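Local coordinates for protein aminotransferase, class I and II (Erwinia tasmaniensis, PDB 5Z0Q) that belongs to the class I and II aminotransferase family of pyridoxal-5'-phosphate-binding proteins and binds that ligand in a pocket, in a two-chain assembly, at residues 258-261 with 262-266; 307-310 with 311-315; 44-47 with 48-51. One frame throughout, in Å; residues are numbered along the deposited sequence.

Contact 1 of 3, residues 258-261 with 262-266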
loop_
_atom_site.group_PDB
_atom_site.type_symbol
_atom_site.label_atom_id
_atom_site.label_comp_id
_atom_site.label_asym_id
_atom_site.label_seq_id
_atom_site.Cartn_x
_atom_site.Cartn_y
_atom_site.Cartn_z
ATOM N N GLU A 258 5.404 -23.802 2.063
ATOM C CA GLU A 258 5.501 -23.425 3.469
ATOM C C GLU A 258 6.055 -22.014 3.626
ATOM O O GLU A 258 5.589 -21.250 4.481
ATOM C CB GLU A 258 6.370 -24.426 4.228
ATOM C CG GLU A 258 6.329 -24.247 5.740
ATOM C CD GLU A 258 7.708 -24.276 6.376
ATOM O OE1 GLU A 258 7.843 -23.793 7.520
ATOM O OE2 GLU A 258 8.656 -24.776 5.732
ATOM N N LEU A 259 7.053 -21.652 2.816
ATOM C CA LEU A 259 7.595 -20.300 2.881
ATOM C C LEU A 259 6.584 -19.268 2.402
ATOM O O LEU A 259 6.621 -18.115 2.845
ATOM C CB LEU A 259 8.881 -20.205 2.060
ATOM C CG LEU A 259 10.052 -21.071 2.528
ATOM C CD1 LEU A 259 11.276 -20.835 1.656
ATOM C CD2 LEU A 259 10.374 -20.808 3.992
ATOM N N ARG A 260 5.676 -19.659 1.503
ATOM C CA ARG A 260 4.650 -18.729 1.046
ATOM C C ARG A 260 3.604 -18.489 2.126
ATOM O O ARG A 260 3.077 -17.379 2.250
ATOM C CB ARG A 260 3.994 -19.253 -0.231
ATOM C CG ARG A 260 3.177 -18.206 -0.975
ATOM C CD ARG A 260 2.413 -18.808 -2.145
ATOM N NE ARG A 260 3.212 -19.772 -2.896
ATOM C CZ ARG A 260 2.923 -21.065 -2.996
ATOM N NH1 ARG A 260 1.842 -21.550 -2.401
ATOM N NH2 ARG A 260 3.707 -21.873 -3.696
ATOM N N ALA A 261 3.288 -19.521 2.913
ATOM C CA ALA A 261 2.334 -19.353 4.005
ATOM C C ALA A 261 2.915 -18.482 5.111
ATOM O O ALA A 261 2.211 -17.634 5.672
ATOM C CB ALA A 261 1.917 -20.719 4.553
ATOM N N ARG A 262 4.194 -18.679 5.443
ATOM C CA ARG A 262 4.845 -17.819 6.426
ATOM C C ARG A 262 4.934 -16.382 5.933
ATOM O O ARG A 262 4.822 -15.443 6.728
ATOM C CB ARG A 262 6.240 -18.356 6.752
ATOM C CG ARG A 262 6.246 -19.737 7.388
ATOM C CD ARG A 262 7.650 -20.326 7.425
ATOM N NE ARG A 262 8.581 -19.496 8.185
ATOM C CZ ARG A 262 9.878 -19.760 8.321
ATOM N NH1 ARG A 262 10.402 -20.833 7.744
ATOM N NH2 ARG A 262 10.651 -18.950 9.033
ATOM N N PHE A 263 5.131 -16.192 4.626
ATOM C CA PHE A 263 5.189 -14.848 4.063
ATOM C C PHE A 263 3.827 -14.169 4.129
ATOM O O PHE A 263 3.713 -13.023 4.581
ATOM C CB PHE A 263 5.697 -14.915 2.622
ATOM C CG PHE A 263 5.941 -13.572 1.991
ATOM C CD1 PHE A 263 7.163 -12.937 2.134
ATOM C CD2 PHE A 263 4.955 -12.951 1.242
ATOM C CE1 PHE A 263 7.394 -11.705 1.550
ATOM C CE2 PHE A 263 5.178 -11.721 0.656
ATOM C CZ PHE A 263 6.400 -11.097 0.811
ATOM N N ASN A 264 2.776 -14.868 3.686
ATOM C CA ASN A 264 1.441 -14.278 3.673
ATOM C C ASN A 264 0.929 -14.003 5.081
ATOM O O ASN A 264 0.203 -13.024 5.292
ATOM C CB ASN A 264 0.473 -15.195 2.925
ATOM C CG ASN A 264 0.784 -15.285 1.445
ATOM O OD1 ASN A 264 1.230 -14.314 0.833
ATOM N ND2 ASN A 264 0.550 -16.454 0.859
ATOM N N ARG A 265 1.287 -14.846 6.051
ATOM C CA ARG A 265 0.856 -14.616 7.427
ATOM C C ARG A 265 1.494 -13.355 7.999
ATOM O O ARG A 265 0.855 -12.617 8.758
ATOM C CB ARG A 265 1.186 -15.836 8.288
ATOM C CG ARG A 265 0.750 -15.720 9.738
ATOM C CD ARG A 265 0.674 -17.085 10.419
ATOM N NE ARG A 265 1.967 -17.762 10.483
ATOM C CZ ARG A 265 2.344 -18.741 9.665
ATOM N NH1 ARG A 265 1.525 -19.166 8.711
ATOM N NH2 ARG A 265 3.539 -19.298 9.802
ATOM N N MET A 266 2.753 -13.089 7.641
ATOM C CA MET A 266 3.409 -11.862 8.079
ATOM C C MET A 266 2.856 -10.643 7.351
ATOM O O MET A 266 2.878 -9.531 7.894
ATOM C CB MET A 266 4.918 -11.978 7.864
ATOM C CG MET A 266 5.728 -10.771 8.312
ATOM S SD MET A 266 5.616 -10.470 10.086
ATOM C CE MET A 266 6.185 -12.044 10.727
#
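Four consecutive i to i+4 hydrogen bonds tie residues 258-261 to 262-266 within helix 257-267. Arg262 N donates to Glu258 O at 3.1 Å. Asn264 N bonds to Arg260 O at 2.9 Å. Phe263 N bonds to Leu259 O at 3.0 Å, and Arg265 N closes the series on Ala261 O. The carbonyls of all four first residues are thus each taken by an amide one turn on, while the amides of Glu258 and Leu259 have weak bonds to Asn256 OD1.

Among the side chains, Glu258 and Arg262 form a long salt bridge, OE1 to NH1 3.9 Å, with the carboxylate and guanidinium planes 32° apart. Glu258 OE1 lies nearer the aliphatic CD of Arg262, at 3.5 Å. Arg262 CG is anti to the carbonyl carbon (chi1 -63°), which carries the chain back along the helix over Glu258 O, and a bend at chi3 brings NH1 to 3.8 Å from Leu259 CD2. Arg260 and Asn264 run side by side. Asn264 ND2 comes to 3.0 Å from Arg260 O, but the angle is too poor for a hydrogen bond, and that oxygen is already taken by Asn264 N. Phe263 turns its ring to Val95, Leu97 and Ile106.

With the carbonyls of 258-261 paired to the amides of 262-265, Arg260 NE bonded to Ile254 O and Arg262 NH2 weakly to Ala110 O, the long Glu258-Arg262 pair probably contributes modest electrostatic attraction on the exposed side, while Leu259 and Phe263 supply the buried apolar face.

Contact 2 of 3, residues 307-310 with 311-315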
loop_
_atom_site.group_PDB
_atom_site.type_symbol
_atom_site.label_atom_id
_atom_site.label_comp_id
_atom_site.label_asym_id
_atom_site.label_seq_id
_atom_site.Cartn_x
_atom_site.Cartn_y
_atom_site.Cartn_z
ATOM N N LEU A 307 28.335 9.366 -19.921
ATOM C CA LEU A 307 28.726 9.584 -18.532
ATOM C C LEU A 307 29.985 8.803 -18.182
ATOM O O LEU A 307 30.860 9.309 -17.470
ATOM C CB LEU A 307 27.577 9.194 -17.601
ATOM C CG LEU A 307 27.867 9.176 -16.098
ATOM C CD1 LEU A 307 28.093 10.580 -15.566
ATOM C CD2 LEU A 307 26.739 8.492 -15.344
ATOM N N ALA A 308 30.099 7.569 -18.681
ATOM C CA ALA A 308 31.255 6.739 -18.358
ATOM C C ALA A 308 32.536 7.328 -18.936
ATOM O O ALA A 308 33.554 7.423 -18.242
ATOM C CB ALA A 308 31.039 5.314 -18.869
ATOM N N GLN A 309 32.504 7.732 -20.207
ATOM C CA GLN A 309 33.686 8.328 -20.818
ATOM C C GLN A 309 34.021 9.679 -20.197
ATOM O O GLN A 309 35.198 10.049 -20.116
ATOM C CB GLN A 309 33.481 8.465 -22.327
ATOM C CG GLN A 309 34.636 9.128 -23.061
ATOM C CD GLN A 309 34.515 9.011 -24.568
ATOM O OE1 GLN A 309 35.001 9.864 -25.311
ATOM N NE2 GLN A 309 33.870 7.944 -25.029
ATOM N N HIS A 310 33.010 10.419 -19.738
ATOM C CA HIS A 310 33.256 11.738 -19.166
ATOM C C HIS A 310 33.848 11.650 -17.764
ATOM O O HIS A 310 34.736 12.436 -17.412
ATOM C CB HIS A 310 31.962 12.550 -19.139
ATOM C CG HIS A 310 32.163 13.988 -18.781
ATOM N ND1 HIS A 310 32.442 14.954 -19.723
ATOM C CD2 HIS A 310 32.138 14.622 -17.585
ATOM C CE1 HIS A 310 32.575 16.124 -19.122
ATOM N NE2 HIS A 310 32.396 15.949 -17.825
ATOM N N VAL A 311 33.370 10.705 -16.952
ATOM C CA VAL A 311 33.831 10.611 -15.570
ATOM C C VAL A 311 35.290 10.177 -15.514
ATOM O O VAL A 311 36.069 10.679 -14.694
ATOM C CB VAL A 311 32.923 9.658 -14.768
ATOM C CG1 VAL A 311 33.580 9.265 -13.452
ATOM C CG2 VAL A 311 31.576 10.310 -14.509
ATOM N N ASN A 312 35.689 9.251 -16.387
ATOM C CA ASN A 312 37.052 8.735 -16.341
ATOM C C ASN A 312 38.081 9.759 -16.803
ATOM O O ASN A 312 39.270 9.596 -16.508
ATOM C CB ASN A 312 37.155 7.460 -17.179
ATOM C CG ASN A 312 36.284 6.340 -16.639
ATOM O OD1 ASN A 312 35.541 5.699 -17.384
ATOM N ND2 ASN A 312 36.364 6.103 -15.333
ATOM N N ARG A 313 37.659 10.808 -17.513
ATOM C CA ARG A 313 38.583 11.869 -17.897
ATOM C C ARG A 313 38.804 12.886 -16.786
ATOM O O ARG A 313 39.825 13.585 -16.804
ATOM C CB ARG A 313 38.083 12.593 -19.149
ATOM C CG ARG A 313 38.192 11.785 -20.428
ATOM C CD ARG A 313 38.207 12.697 -21.645
ATOM N NE ARG A 313 38.257 11.949 -22.897
ATOM C CZ ARG A 313 37.197 11.700 -23.659
ATOM N NH1 ARG A 313 36.000 12.144 -23.298
ATOM N NH2 ARG A 313 37.334 11.011 -24.784
ATOM N N LEU A 314 37.880 12.989 -15.835
ATOM C CA LEU A 314 38.044 13.937 -14.743
ATOM C C LEU A 314 39.069 13.407 -13.744
ATOM O O LEU A 314 39.108 12.202 -13.472
ATOM C CB LEU A 314 36.704 14.197 -14.055
ATOM C CG LEU A 314 35.627 14.802 -14.962
ATOM C CD1 LEU A 314 34.322 14.979 -14.208
ATOM C CD2 LEU A 314 36.095 16.127 -15.549
ATOM N N PRO A 315 39.922 14.282 -13.181
ATOM C CA PRO A 315 41.084 13.839 -12.400
ATOM C C PRO A 315 40.796 13.645 -10.910
ATOM O O PRO A 315 41.508 14.167 -10.047
ATOM C CB PRO A 315 42.089 14.966 -12.630
ATOM C CG PRO A 315 41.222 16.185 -12.713
ATOM C CD PRO A 315 39.918 15.745 -13.360
#
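The guanidinium of Arg313 has the CG of Gln309 over one face, with Gln309 CG 3.3 Å from Arg313 NH1, and the Gln309 amide stands steeply to it, the two planes 74° apart. Gln309 OE1 takes a hydrogen bond from Arg313 NH2 at 2.7 Å, the oxygen lying 24° out of the guanidinium plane, and a weak one from NH1. Both chains are extended and run side by side in the same direction. Arg313 CG, anti to the carbonyl carbon (chi1 -72°), directs its chain back along the helix to Gln309.

The His310 ring meets Leu314 obliquely, ring carbon CD2 being 4.0 Å from Leu314 CD1. Its NE2 has a weak hydrogen bond with Thr382 OG1 on helix 371-385, the helix on which Leu314 also packs, against Met381 and Leu385. On the buried side Leu307 CD1 touches Val311 CG2 at 3.6 Å, the two side chains lying side by side and both touching Met319.

Approaching residue 313 the backbone bonds lengthen. Val311 N to Leu307 O is a sound bond of 2.9 Å, whereas Asn312 N to Ala308 O stretches to a weak 3.4 Å. Arg313 N then makes a weak bond to His310 O, three residues back instead of four, and Leu314 N bonds to Val311 O in the same i to i+3 spacing.

The Gln309-Arg313 pair lies at the exposed surface and joins side chains four residues apart: one amide oxygen accepts from NH2 and, weakly, from NH1, and the positive charge of the donor probably strengthens that attraction.

Contact 3 of 3, residues 44-47 with 48-51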
loop_
_atom_site.group_PDB
_atom_site.type_symbol
_atom_site.label_atom_id
_atom_site.label_comp_id
_atom_site.label_asym_id
_atom_site.label_seq_id
_atom_site.Cartn_x
_atom_site.Cartn_y
_atom_site.Cartn_z
ATOM N N ASP A 44 12.892 10.621 -15.739
ATOM C CA ASP A 44 12.050 11.748 -16.110
ATOM C C ASP A 44 11.238 11.476 -17.370
ATOM O O ASP A 44 10.756 12.421 -18.005
ATOM C CB ASP A 44 12.905 13.004 -16.297
ATOM C CG ASP A 44 13.649 13.396 -15.035
ATOM O OD1 ASP A 44 13.111 13.171 -13.930
ATOM O OD2 ASP A 44 14.773 13.930 -15.147
ATOM N N PHE A 45 11.070 10.210 -17.738
ATOM C CA PHE A 45 10.433 9.843 -18.994
ATOM C C PHE A 45 8.935 9.643 -18.806
ATOM O O PHE A 45 8.493 9.016 -17.838
ATOM C CB PHE A 45 11.058 8.566 -19.560
ATOM C CG PHE A 45 12.542 8.660 -19.774
ATOM C CD1 PHE A 45 13.126 9.854 -20.167
ATOM C CD2 PHE A 45 13.354 7.557 -19.577
ATOM C CE1 PHE A 45 14.491 9.942 -20.362
ATOM C CE2 PHE A 45 14.721 7.639 -19.770
ATOM C CZ PHE A 45 15.290 8.833 -20.163
ATOM N N ARG A 46 8.160 10.188 -19.739
ATOM C CA ARG A 46 6.725 9.946 -19.767
ATOM C C ARG A 46 6.448 8.464 -19.995
ATOM O O ARG A 46 7.147 7.797 -20.763
ATOM C CB ARG A 46 6.084 10.797 -20.865
ATOM C CG ARG A 46 4.643 10.462 -21.208
ATOM C CD ARG A 46 4.181 11.302 -22.391
ATOM N NE ARG A 46 2.945 10.807 -22.991
ATOM C CZ ARG A 46 1.736 11.286 -22.716
ATOM N NH1 ARG A 46 1.592 12.273 -21.843
ATOM N NH2 ARG A 46 0.668 10.772 -23.313
ATOM N N ALA A 47 5.429 7.947 -19.310
ATOM C CA ALA A 47 5.101 6.533 -19.417
ATOM C C ALA A 47 4.658 6.188 -20.836
ATOM O O ALA A 47 4.246 7.050 -21.617
ATOM C CB ALA A 47 4.008 6.158 -18.416
ATOM N N ALA A 48 4.752 4.901 -21.164
ATOM C CA ALA A 48 4.378 4.433 -22.492
ATOM C C ALA A 48 2.906 4.717 -22.768
ATOM O O ALA A 48 2.084 4.808 -21.851
ATOM C CB ALA A 48 4.655 2.934 -22.626
ATOM N N ASP A 49 2.579 4.863 -24.056
ATOM C CA ASP A 49 1.203 5.164 -24.440
ATOM C C ASP A 49 0.243 4.067 -24.001
ATOM O O ASP A 49 -0.899 4.357 -23.627
ATOM C CB ASP A 49 1.111 5.377 -25.951
ATOM C CG ASP A 49 1.715 6.698 -26.393
ATOM O OD1 ASP A 49 1.678 7.669 -25.604
ATOM O OD2 ASP A 49 2.222 6.765 -27.533
ATOM N N CYS A 50 0.686 2.808 -24.030
ATOM C CA CYS A 50 -0.180 1.715 -23.606
ATOM C C CYS A 50 -0.514 1.803 -22.123
ATOM O O CYS A 50 -1.621 1.430 -21.718
ATOM C CB CYS A 50 0.476 0.372 -23.920
ATOM S SG CYS A 50 2.107 0.158 -23.180
ATOM N N ILE A 51 0.420 2.286 -21.303
ATOM C CA ILE A 51 0.147 2.446 -19.878
ATOM C C ILE A 51 -0.862 3.565 -19.652
ATOM O O ILE A 51 -1.817 3.417 -18.882
ATOM C CB ILE A 51 1.453 2.704 -19.105
ATOM C CG1 ILE A 51 2.384 1.493 -19.202
ATOM C CG2 ILE A 51 1.156 3.040 -17.653
ATOM C CD1 ILE A 51 3.732 1.712 -18.550
#
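The entry into helix 49-59 from the loop after strand 36-38 is the element formed here, with Ala48 at the N-cap position. The methyl of Ala47 and Ile51, four residues on, make a light apolar contact, CB to CG2 4.3 Å. On the more exposed side, Arg46 and Asp49 form a long salt bridge, NH2 to OD1 4.0 Å. The oxygen lies at the edge of the guanidinium, in its plane, although the carboxylate itself is turned 68° from that plane. Arg46 CG is anti to its own amide nitrogen (chi1 168°) and the chain stays extended to NE, a reach that brings NH2 near the first residue of the helix, Asp49. An alanine N-cap has no side-chain acceptor for the amides of that turn; Ala48 O does receive a weak bond from Ile51 N.

Arg46 NH1 also bonds weakly to Gln60 O of the second subunit, and Ala47 packs on Phe64 of that subunit, which places this helix start at the dimer interface. Within the chain, Ala48 rests on Trp292 of helix 290-313, while Ile51 fits against Ala281 and Ala285 of helix 276-288.

In the fold
Along the chain the order is contact 3, contact 1, contact 2. Contacts 1 and 2 lie on opposite sides of the chain's centre, their own centres about 47 Å apart. Contact 1 packs beside strand 94-97, an outer strand of the eight-stranded sheet, whereas contact 2 adjoins strand 318-319 at the border of the five-stranded one. Contact 3 is about 35 Å from contact 1 and 31 Å from contact 2, centre to centre. Helix 290-313 connects contacts 2 and 3: Trp292 near its start meets contact 3, and its C-terminal part, with the loop residues after it, forms contact 2. Contacts 1 and 3 also reach the second subunit, so this helix runs from near the dimer interface to the five-stranded sheet.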